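Local atomic coordinates of protein synthesis inhibitor I (Hordeum vulgare, PDB entry 4FBC), a protein that belongs to the plant ribosome-inactivating proteins, with a mixed sheet and a group of helices around a pocket, here occupied by adenosine monophosphate. Residues Thr178-Val183 with Ala252-Ile257; Asp216-Leu221 with Gly256-Val261; Met207-Asn212 with Glu241-Arg246. The protein carries 3 engineered substitutions. One frame throughout, in Å; residues are numbered along the deposited sequence.

Interaction 1: residues Thr178-Val183 with Ala252-Ile257; sequences TRFQTV and ANTLGI. With AMP (adenosine monophosphate), chain E.
Arg179 O takes the backbone N-H groups of both Gly256 and Ile257 at the break between helix 157-179 and helix 181-190, in the helical part of this ribosome-inactivating fold. Gly256 N lies 2.7 Å from Arg179 O and Ile257 N lies 3.2 Å from it; both donors stand well above the carbonyl plane, on the same face. Beyond the break, Gln181 N donates to Thr254 O over 2.8 Å. Phe180, at the N-cap position of the second helix, is thus held against Leu255 in a single beta bridge.

Gln181 makes the largest single contribution. Its CB sits 3.3 Å from Asn253 O. CG, anti to the carbonyl carbon (chi1 -57°), passes Leu255 O at 3.5 Å, and the extended chain beyond it brings the amide to the C-terminal end of helix 248-254. There NE2 donates to Leu255 O at 3.3 Å, the acceptor lying 26° out of the Gln181 amide plane. On the other branch, OE1 takes a weak bond from a water that also donates to Asn253 OD1. Leu255 O is shared, since Arg49 binds it too.

Arg179, at this joint, also lines the ligand pocket. Glu176 forms a salt bridge with its NH1, Asn86 O accepts from NH2, and Trp214 adds a cation-pi contact, so the guanidinium is gripped from several directions. NH1 donates to adenosine monophosphate N3 at 3.2 Å, with N3 in the guanidinium plane at its edge and the ligand O2' over one face.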
loop_
_atom_site.group_PDB
_atom_site.type_symbol
_atom_site.label_atom_id
_atom_site.label_comp_id
_atom_site.label_asym_id
_atom_site.label_seq_id
_atom_site.Cartn_x
_atom_site.Cartn_y
_atom_site.Cartn_z
ATOM N N THR A 178 -3.393 -1.714 -3.163
ATOM C CA THR A 178 -2.423 -1.463 -4.236
ATOM C C THR A 178 -1.503 -2.675 -4.430
ATOM O O THR A 178 -1.262 -3.125 -5.558
ATOM C CB THR A 178 -1.609 -0.184 -3.937
ATOM O OG1 THR A 178 -2.486 0.955 -3.930
ATOM C CG2 THR A 178 -0.526 0.029 -4.972
ATOM N N ARG A 179 -0.999 -3.224 -3.325
ATOM C CA ARG A 179 -0.084 -4.357 -3.398
ATOM C C ARG A 179 -0.696 -5.643 -3.948
ATOM O O ARG A 179 -0.008 -6.418 -4.610
ATOM C CB ARG A 179 0.490 -4.652 -2.018
ATOM C CG ARG A 179 1.514 -3.627 -1.553
ATOM C CD ARG A 179 1.752 -3.787 -0.066
ATOM N NE ARG A 179 2.800 -2.886 0.424
ATOM C CZ ARG A 179 2.847 -2.406 1.662
ATOM N NH1 ARG A 179 1.905 -2.736 2.534
ATOM N NH2 ARG A 179 3.843 -1.606 2.033
ATOM N N PHE A 180 -1.973 -5.878 -3.660
ATOM C CA PHE A 180 -2.600 -7.171 -3.945
ATOM C C PHE A 180 -3.912 -7.060 -4.693
ATOM O O PHE A 180 -4.818 -6.353 -4.251
ATOM C CB PHE A 180 -2.868 -7.933 -2.641
ATOM C CG PHE A 180 -1.633 -8.245 -1.872
ATOM C CD1 PHE A 180 -0.792 -9.270 -2.283
ATOM C CD2 PHE A 180 -1.298 -7.498 -0.752
ATOM C CE1 PHE A 180 0.370 -9.549 -1.576
ATOM C CE2 PHE A 180 -0.144 -7.772 -0.047
ATOM C CZ PHE A 180 0.683 -8.801 -0.461
ATOM N N GLN A 181 -4.011 -7.775 -5.810
ATOM C CA GLN A 181 -5.263 -7.836 -6.581
ATOM C C GLN A 181 -6.360 -8.533 -5.792
ATOM O O GLN A 181 -7.551 -8.287 -6.005
ATOM C CB GLN A 181 -5.046 -8.569 -7.910
ATOM C CG GLN A 181 -3.960 -7.955 -8.797
ATOM C CD GLN A 181 -4.082 -8.402 -10.237
ATOM O OE1 GLN A 181 -5.049 -8.054 -10.919
ATOM N NE2 GLN A 181 -3.115 -9.185 -10.709
ATOM N N THR A 182 -5.961 -9.426 -4.895
ATOM C CA THR A 182 -6.932 -10.108 -4.040
ATOM C C THR A 182 -7.608 -9.091 -3.122
ATOM O O THR A 182 -8.844 -9.042 -3.028
ATOM C CB THR A 182 -6.257 -11.182 -3.193
ATOM O OG1 THR A 182 -5.041 -10.641 -2.666
ATOM C CG2 THR A 182 -5.946 -12.427 -4.027
ATOM N N VAL A 183 -6.803 -8.270 -2.452
ATOM C CA VAL A 183 -7.338 -7.259 -1.546
ATOM C C VAL A 183 -8.137 -6.165 -2.272
ATOM O O VAL A 183 -9.205 -5.766 -1.805
ATOM C CB VAL A 183 -6.233 -6.645 -0.679
ATOM C CG1 VAL A 183 -6.792 -5.529 0.204
ATOM C CG2 VAL A 183 -5.562 -7.739 0.173
ATOM N N ALA A 252 0.748 -14.381 -10.071
ATOM C CA ALA A 252 0.526 -13.239 -10.968
ATOM C C ALA A 252 -0.875 -12.661 -10.780
ATOM O O ALA A 252 -1.048 -11.444 -10.723
ATOM C CB ALA A 252 0.757 -13.630 -12.429
ATOM N N ASN A 253 -1.878 -13.528 -10.673
ATOM C CA ASN A 253 -3.235 -13.057 -10.390
ATOM C C ASN A 253 -3.379 -12.429 -9.008
ATOM O O ASN A 253 -4.301 -11.652 -8.773
ATOM C CB ASN A 253 -4.243 -14.197 -10.550
ATOM C CG ASN A 253 -4.570 -14.475 -11.995
ATOM O OD1 ASN A 253 -4.832 -13.548 -12.773
ATOM N ND2 ASN A 253 -4.553 -15.746 -12.374
ATOM N N THR A 254 -2.468 -12.757 -8.094
ATOM C CA THR A 254 -2.550 -12.262 -6.720
ATOM C C THR A 254 -1.826 -10.930 -6.513
ATOM O O THR A 254 -2.330 -10.049 -5.807
ATOM C CB THR A 254 -2.018 -13.315 -5.721
ATOM O OG1 THR A 254 -2.812 -14.503 -5.846
ATOM C CG2 THR A 254 -2.089 -12.789 -4.281
ATOM N N LEU A 255 -0.663 -10.779 -7.144
ATOM C CA LEU A 255 0.178 -9.599 -6.946
ATOM C C LEU A 255 -0.340 -8.398 -7.745
ATOM O O LEU A 255 -0.459 -8.463 -8.967
ATOM C CB LEU A 255 1.639 -9.913 -7.323
ATOM C CG LEU A 255 2.390 -10.783 -6.303
ATOM C CD1 LEU A 255 3.557 -11.501 -6.958
ATOM C CD2 LEU A 255 2.854 -9.944 -5.119
ATOM N N GLY A 256 -0.654 -7.313 -7.045
ATOM C CA GLY A 256 -0.995 -6.048 -7.691
ATOM C C GLY A 256 0.260 -5.357 -8.210
ATOM O O GLY A 256 0.324 -4.960 -9.371
ATOM N N ILE A 257 1.262 -5.217 -7.344
ATOM C CA ILE A 257 2.582 -4.716 -7.753
ATOM C C ILE A 257 3.606 -5.357 -6.833
ATOM O O ILE A 257 3.353 -5.491 -5.644
ATOM C CB ILE A 257 2.660 -3.148 -7.747
ATOM C CG1 ILE A 257 4.040 -2.667 -8.228
ATOM C CG2 ILE A 257 2.279 -2.562 -6.370
ATOM C CD1 ILE A 257 4.081 -1.145 -8.544
HETATM P P AMP E . 9.158 -4.486 8.162
HETATM O O1P AMP E . 8.663 -4.089 9.538
HETATM O O2P AMP E . 9.982 -5.750 8.032
HETATM O O3P AMP E . 9.912 -3.327 7.540
HETATM O "O5'" AMP E . 7.925 -4.544 7.150
HETATM C "C5'" AMP E . 7.303 -5.778 6.816
HETATM C "C4'" AMP E . 6.078 -5.557 5.962
HETATM O "O4'" AMP E . 5.056 -4.887 6.745
HETATM C "C3'" AMP E . 6.272 -4.655 4.748
HETATM O "O3'" AMP E . 6.826 -5.335 3.631
HETATM C "C2'" AMP E . 4.872 -4.108 4.501
HETATM O "O2'" AMP E . 4.077 -5.067 3.804
HETATM C "C1'" AMP E . 4.339 -3.979 5.935
HETATM N N9 AMP E . 4.513 -2.614 6.489
HETATM C C8 AMP E . 5.330 -2.271 7.512
HETATM N N7 AMP E . 5.256 -0.943 7.795
HETATM C C5 AMP E . 4.357 -0.406 6.940
HETATM C C6 AMP E . 3.786 0.946 6.692
HETATM N N6 AMP E . 4.179 2.017 7.433
HETATM N N1 AMP E . 2.859 1.069 5.702
HETATM C C2 AMP E . 2.469 0.013 4.956
HETATM N N3 AMP E . 2.937 -1.239 5.130
HETATM C C4 AMP E . 3.863 -1.511 6.092
HETATM O O HOH W 1 -6.354 -10.966 -11.888
#

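Interaction 2: residues Asp216-Leu221 with Gly256-Val261; sequences DLSAAL and GILLFV
Leu258 and Leu259 run past Ser218 where the irregular chain after helix 248-254 meets helix 214-225. Leu258 comes first, with its CB directed toward the helix. CG is anti to the carbonyl carbon (chi1 -77°), and beyond it CD2 lies against the helix backbone, 3.7 Å from Ser218 O. The same methyl meets Leu221 CD2 at 4.3 Å, one turn further along the helix. Backbone bonds to Pro50 and Leu52 hold Leu258 from another part of the chain.

The polar link belongs to the next residue. Leu259 N donates to Ser218 OG at 3.1 Å, with an N-H...O angle of 141°, a moderately bent bond. The serine methylene also touches this peptide, with Ser218 CB 3.5 Å from Leu259 O. The Leu259 side chain packs on Trp214 and Gln215 near the start of the helix and comes within about 5 Å of the bound adenosine monophosphate.

Phe260 turns away, and Val261 faces the helix again, consistent with the extended, polyproline-like backbone of Leu258-Phe260, in which residues three apart share a side. Its CG1 rests on Ala219 CB at 3.9 Å, and its CG2 approaches Ser218 CB at 4.3 Å. Val261 also reaches Leu222 of the same helix.

Ser218 OG has a second partner in Trp214 O, one turn back in its own helix. With its hydrogen given to that carbonyl, the hydroxyl presents oxygen to Leu259 N-H. The contact is therefore a small apolar interface with one polar fastening, in which a buried hydroxyl acts as donor and acceptor at once and satisfies the amide of Leu259 in a chain with no regular secondary structure.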
loop_
_atom_site.group_PDB
_atom_site.type_symbol
_atom_site.label_atom_id
_atom_site.label_comp_id
_atom_site.label_asym_id
_atom_site.label_seq_id
_atom_site.Cartn_x
_atom_site.Cartn_y
_atom_site.Cartn_z
ATOM N N ASP A 216 7.932 -12.012 0.521
ATOM C CA ASP A 216 8.043 -13.440 0.221
ATOM C C ASP A 216 7.358 -13.805 -1.099
ATOM O O ASP A 216 7.899 -14.558 -1.897
ATOM C CB ASP A 216 7.417 -14.281 1.345
ATOM C CG ASP A 216 8.264 -14.324 2.598
ATOM O OD1 ASP A 216 9.480 -14.030 2.520
ATOM O OD2 ASP A 216 7.706 -14.669 3.664
ATOM N N LEU A 217 6.161 -13.275 -1.321
ATOM C CA LEU A 217 5.417 -13.611 -2.535
ATOM C C LEU A 217 6.078 -12.947 -3.743
ATOM O O LEU A 217 6.190 -13.555 -4.801
ATOM C CB LEU A 217 3.944 -13.192 -2.420
ATOM C CG LEU A 217 3.044 -13.571 -3.607
ATOM C CD1 LEU A 217 3.042 -15.077 -3.876
ATOM C CD2 LEU A 217 1.615 -13.072 -3.379
ATOM N N SER A 218 6.519 -11.702 -3.574
ATOM C CA SER A 218 7.207 -10.987 -4.645
ATOM C C SER A 218 8.469 -11.741 -5.049
ATOM O O SER A 218 8.705 -11.997 -6.232
ATOM C CB SER A 218 7.565 -9.561 -4.208
ATOM O OG SER A 218 6.397 -8.793 -3.970
ATOM N N ALA A 219 9.278 -12.112 -4.058
ATOM C CA ALA A 219 10.499 -12.861 -4.338
ATOM C C ALA A 219 10.217 -14.215 -4.996
ATOM O O ALA A 219 10.914 -14.607 -5.923
ATOM C CB ALA A 219 11.318 -13.038 -3.067
ATOM N N ALA A 220 9.202 -14.936 -4.521
ATOM C CA ALA A 220 8.843 -16.217 -5.123
ATOM C C ALA A 220 8.521 -16.132 -6.619
ATOM O O ALA A 220 8.891 -17.014 -7.398
ATOM C CB ALA A 220 7.685 -16.866 -4.358
ATOM N N LEU A 221 7.809 -15.086 -7.029
ATOM C CA LEU A 221 7.530 -14.928 -8.448
ATOM C C LEU A 221 8.771 -14.476 -9.225
ATOM O O LEU A 221 9.041 -14.995 -10.311
ATOM C CB LEU A 221 6.358 -13.965 -8.677
ATOM C CG LEU A 221 5.859 -13.964 -10.116
ATOM C CD1 LEU A 221 5.351 -15.354 -10.525
ATOM C CD2 LEU A 221 4.749 -12.932 -10.264
ATOM N N GLY A 256 -0.654 -7.313 -7.045
ATOM C CA GLY A 256 -0.995 -6.048 -7.691
ATOM C C GLY A 256 0.260 -5.357 -8.210
ATOM O O GLY A 256 0.324 -4.960 -9.371
ATOM N N ILE A 257 1.262 -5.217 -7.344
ATOM C CA ILE A 257 2.582 -4.716 -7.753
ATOM C C ILE A 257 3.606 -5.357 -6.833
ATOM O O ILE A 257 3.353 -5.491 -5.644
ATOM C CB ILE A 257 2.660 -3.148 -7.747
ATOM C CG1 ILE A 257 4.040 -2.667 -8.228
ATOM C CG2 ILE A 257 2.279 -2.562 -6.370
ATOM C CD1 ILE A 257 4.081 -1.145 -8.544
ATOM N N LEU A 258 4.727 -5.802 -7.393
ATOM C CA LEU A 258 5.724 -6.544 -6.614
ATOM C C LEU A 258 6.686 -5.578 -5.931
ATOM O O LEU A 258 7.064 -4.574 -6.515
ATOM C CB LEU A 258 6.540 -7.491 -7.517
ATOM C CG LEU A 258 5.938 -8.812 -8.009
ATOM C CD1 LEU A 258 4.840 -8.569 -9.053
ATOM C CD2 LEU A 258 7.004 -9.745 -8.569
ATOM N N LEU A 259 7.074 -5.892 -4.696
ATOM C CA LEU A 259 8.226 -5.234 -4.069
ATOM C C LEU A 259 9.476 -5.703 -4.795
ATOM O O LEU A 259 9.603 -6.880 -5.128
ATOM C CB LEU A 259 8.318 -5.645 -2.597
ATOM C CG LEU A 259 9.502 -5.095 -1.784
ATOM C CD1 LEU A 259 9.362 -3.603 -1.621
ATOM C CD2 LEU A 259 9.533 -5.792 -0.418
ATOM N N PHE A 260 10.408 -4.797 -5.066
ATOM C CA PHE A 260 11.651 -5.257 -5.655
ATOM C C PHE A 260 12.427 -6.099 -4.636
ATOM O O PHE A 260 12.600 -5.700 -3.486
ATOM C CB PHE A 260 12.524 -4.107 -6.151
ATOM C CG PHE A 260 13.793 -4.579 -6.776
ATOM C CD1 PHE A 260 13.799 -5.052 -8.081
ATOM C CD2 PHE A 260 14.971 -4.609 -6.044
ATOM C CE1 PHE A 260 14.972 -5.528 -8.660
ATOM C CE2 PHE A 260 16.141 -5.086 -6.617
ATOM C CZ PHE A 260 16.145 -5.537 -7.915
ATOM N N VAL A 261 12.878 -7.265 -5.074
ATOM C CA VAL A 261 13.746 -8.104 -4.261
ATOM C C VAL A 261 14.934 -8.586 -5.092
ATOM O O VAL A 261 14.772 -9.011 -6.243
ATOM C CB VAL A 261 13.000 -9.340 -3.724
ATOM C CG1 VAL A 261 13.908 -10.104 -2.751
ATOM C CG2 VAL A 261 11.709 -8.947 -3.039
#

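Interaction 3: residues Met207-Asn212 with Glu241-Arg246; sequences MKAQVN and EKMGVR
Ala209 and Gln210, successive residues of helix 205-211, take up the turn formed by Lys242 and Met243. Ala209 directs its CB toward this 3-10 turn, 3.3 Å from Lys242 O and 3.8 Å from Met243 CG. The aliphatic part of Lys242 adds a looser contact, its CG 4.0 Å from Ala209 CB. Met243 then reaches over the helix: its side chain is extended beyond CG, which brings CE to 3.4 Å from Ala209 O.

Gln210 follows, and its side chain and that of Met243 cross obliquely, with Gln210 CG 3.8 Å from Met243 CB and the sulphur SD 4.0 Å from Gln210 CA. Its chain continues nearly extended (chi2 157°) and sets the amide beside the turn. There NE2 donates to Met243 O at 2.9 Å; the N-H...O angle is 157°, and the bond lies in both the carbonyl plane and the amide plane. Thr182 OG1 donates to OE1 at the other end, so the two bonds together fix which way round this buried amide sits. Just after the bonded carbonyl, Gly244 has a positive phi and with Val245 forms a G1 beta bulge.

Around this joint several helices converge. Met207 and Val211 pack on helix 181-190, while the amide end of Gln210 also meets Thr254 of helix 248-254. On the turn, Met243 and Val245 lean on Leu217 of helix 214-225, and Val245 continues onto Ala251 and Thr254, so that the 241-246 segment packs against helices 205-211, 214-225 and 248-254.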
loop_
_atom_site.group_PDB
_atom_site.type_symbol
_atom_site.label_atom_id
_atom_site.label_comp_id
_atom_site.label_asym_id
_atom_site.label_seq_id
_atom_site.Cartn_x
_atom_site.Cartn_y
_atom_site.Cartn_z
ATOM N N MET A 207 -5.632 -13.966 2.451
ATOM C CA MET A 207 -5.257 -12.569 2.254
ATOM C C MET A 207 -4.429 -12.024 3.418
ATOM O O MET A 207 -3.518 -11.218 3.204
ATOM C CB MET A 207 -6.480 -11.681 1.977
ATOM C CG MET A 207 -6.960 -11.776 0.534
ATOM S SD MET A 207 -8.288 -10.605 0.179
ATOM C CE MET A 207 -9.608 -11.292 1.161
ATOM N N LYS A 208 -4.738 -12.465 4.641
ATOM C CA LYS A 208 -3.918 -12.088 5.788
ATOM C C LYS A 208 -2.489 -12.564 5.560
ATOM O O LYS A 208 -1.547 -11.799 5.749
ATOM C CB LYS A 208 -4.471 -12.660 7.106
ATOM C CG LYS A 208 -3.513 -12.464 8.290
ATOM C CD LYS A 208 -4.176 -12.771 9.631
ATOM C CE LYS A 208 -4.594 -14.234 9.741
ATOM N NZ LYS A 208 -5.409 -14.465 10.983
ATOM N N ALA A 209 -2.333 -13.815 5.126
ATOM C CA ALA A 209 -1.004 -14.377 4.855
ATOM C C ALA A 209 -0.290 -13.604 3.750
ATOM O O ALA A 209 0.912 -13.308 3.854
ATOM C CB ALA A 209 -1.106 -15.852 4.500
ATOM N N GLN A 210 -1.032 -13.274 2.691
ATOM C CA GLN A 210 -0.501 -12.452 1.602
ATOM C C GLN A 210 -0.020 -11.099 2.107
ATOM O O GLN A 210 1.134 -10.710 1.860
ATOM C CB GLN A 210 -1.570 -12.256 0.514
ATOM C CG GLN A 210 -1.921 -13.531 -0.261
ATOM C CD GLN A 210 -3.290 -13.458 -0.903
ATOM O OE1 GLN A 210 -3.853 -12.374 -1.064
ATOM N NE2 GLN A 210 -3.842 -14.610 -1.256
ATOM N N VAL A 211 -0.893 -10.389 2.821
ATOM C CA VAL A 211 -0.542 -9.085 3.385
ATOM C C VAL A 211 0.713 -9.170 4.267
ATOM O O VAL A 211 1.598 -8.310 4.188
ATOM C CB VAL A 211 -1.722 -8.460 4.165
ATOM C CG1 VAL A 211 -1.250 -7.279 5.003
ATOM C CG2 VAL A 211 -2.820 -8.008 3.190
ATOM N N ASN A 212 0.804 -10.227 5.069
ATOM C CA ASN A 212 1.955 -10.405 5.962
ATOM C C ASN A 212 3.204 -11.004 5.290
ATOM O O ASN A 212 4.231 -11.209 5.949
ATOM C CB ASN A 212 1.546 -11.237 7.190
ATOM C CG ASN A 212 0.657 -10.466 8.155
ATOM O OD1 ASN A 212 0.687 -9.231 8.210
ATOM N ND2 ASN A 212 -0.137 -11.197 8.935
ATOM N N GLU A 241 1.429 -22.225 0.527
ATOM C CA GLU A 241 0.111 -22.790 0.793
ATOM C C GLU A 241 -0.758 -21.886 1.656
ATOM O O GLU A 241 -1.979 -21.809 1.477
ATOM C CB GLU A 241 0.265 -24.158 1.461
ATOM C CG GLU A 241 -0.823 -25.124 1.074
ATOM C CD GLU A 241 -0.910 -25.298 -0.428
ATOM O OE1 GLU A 241 0.141 -25.556 -1.064
ATOM O OE2 GLU A 241 -2.029 -25.163 -0.972
ATOM N N LYS A 242 -0.122 -21.204 2.599
ATOM C CA LYS A 242 -0.825 -20.350 3.541
ATOM C C LYS A 242 -1.496 -19.163 2.841
ATOM O O LYS A 242 -2.491 -18.620 3.330
ATOM C CB LYS A 242 0.165 -19.857 4.598
ATOM C CG LYS A 242 -0.458 -19.501 5.928
ATOM C CD LYS A 242 0.604 -18.973 6.891
ATOM C CE LYS A 242 -0.024 -18.155 8.011
ATOM N NZ LYS A 242 0.997 -17.668 8.991
ATOM N N MET A 243 -0.932 -18.756 1.705
ATOM C CA MET A 243 -1.500 -17.673 0.901
ATOM C C MET A 243 -2.500 -18.165 -0.137
ATOM O O MET A 243 -3.132 -17.355 -0.837
ATOM C CB MET A 243 -0.384 -16.935 0.165
ATOM C CG MET A 243 0.574 -16.223 1.077
ATOM S SD MET A 243 1.774 -15.359 0.058
ATOM C CE MET A 243 2.824 -14.629 1.314
ATOM N N GLY A 244 -2.629 -19.484 -0.261
ATOM C CA GLY A 244 -3.489 -20.077 -1.276
ATOM C C GLY A 244 -2.865 -19.992 -2.663
ATOM O O GLY A 244 -3.548 -20.147 -3.677
ATOM N N VAL A 245 -1.557 -19.752 -2.700
ATOM C CA VAL A 245 -0.847 -19.518 -3.952
ATOM C C VAL A 245 0.104 -20.659 -4.241
ATOM O O VAL A 245 1.184 -20.744 -3.652
ATOM C CB VAL A 245 -0.056 -18.191 -3.886
ATOM C CG1 VAL A 245 0.747 -17.972 -5.176
ATOM C CG2 VAL A 245 -0.994 -17.033 -3.641
ATOM N N ARG A 246 -0.302 -21.542 -5.146
ATOM C CA ARG A 246 0.485 -22.731 -5.445
ATOM C C ARG A 246 1.273 -22.638 -6.745
ATOM O O ARG A 246 2.234 -23.374 -6.936
ATOM C CB ARG A 246 -0.423 -23.954 -5.507
ATOM C CG ARG A 246 -1.006 -24.326 -4.174
ATOM C CD ARG A 246 -1.670 -25.672 -4.280
ATOM N NE ARG A 246 -2.392 -26.011 -3.064
ATOM C CZ ARG A 246 -3.312 -26.966 -2.993
ATOM N NH1 ARG A 246 -3.625 -27.670 -4.077
ATOM N NH2 ARG A 246 -3.923 -27.212 -1.840
#

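Interactions 1 and 2 share Gly256 and Ile257, so a single irregular chain leaving helix 248-254 is fastened first to the break at Phe180 and then to helix 214-225. Interaction 1, the most central, relies mainly on backbone hydrogen bonds and adjoins the ligand. Interaction 2 is partly buried and mainly apolar, with one serine hydrogen bond; interaction 3, buried like interaction 1 though farther from the chain's centre, combines methionine packing with one glutamine side-chain hydrogen bond. Leu217, on helix 214-225, links the surroundings, touching Leu255 and Thr254 of interaction 1 and Met243 and Val245 of interaction 3. Interaction 3 nests within the loop closed by interaction 1, and Phe180 packs on Gln210, so the two also touch.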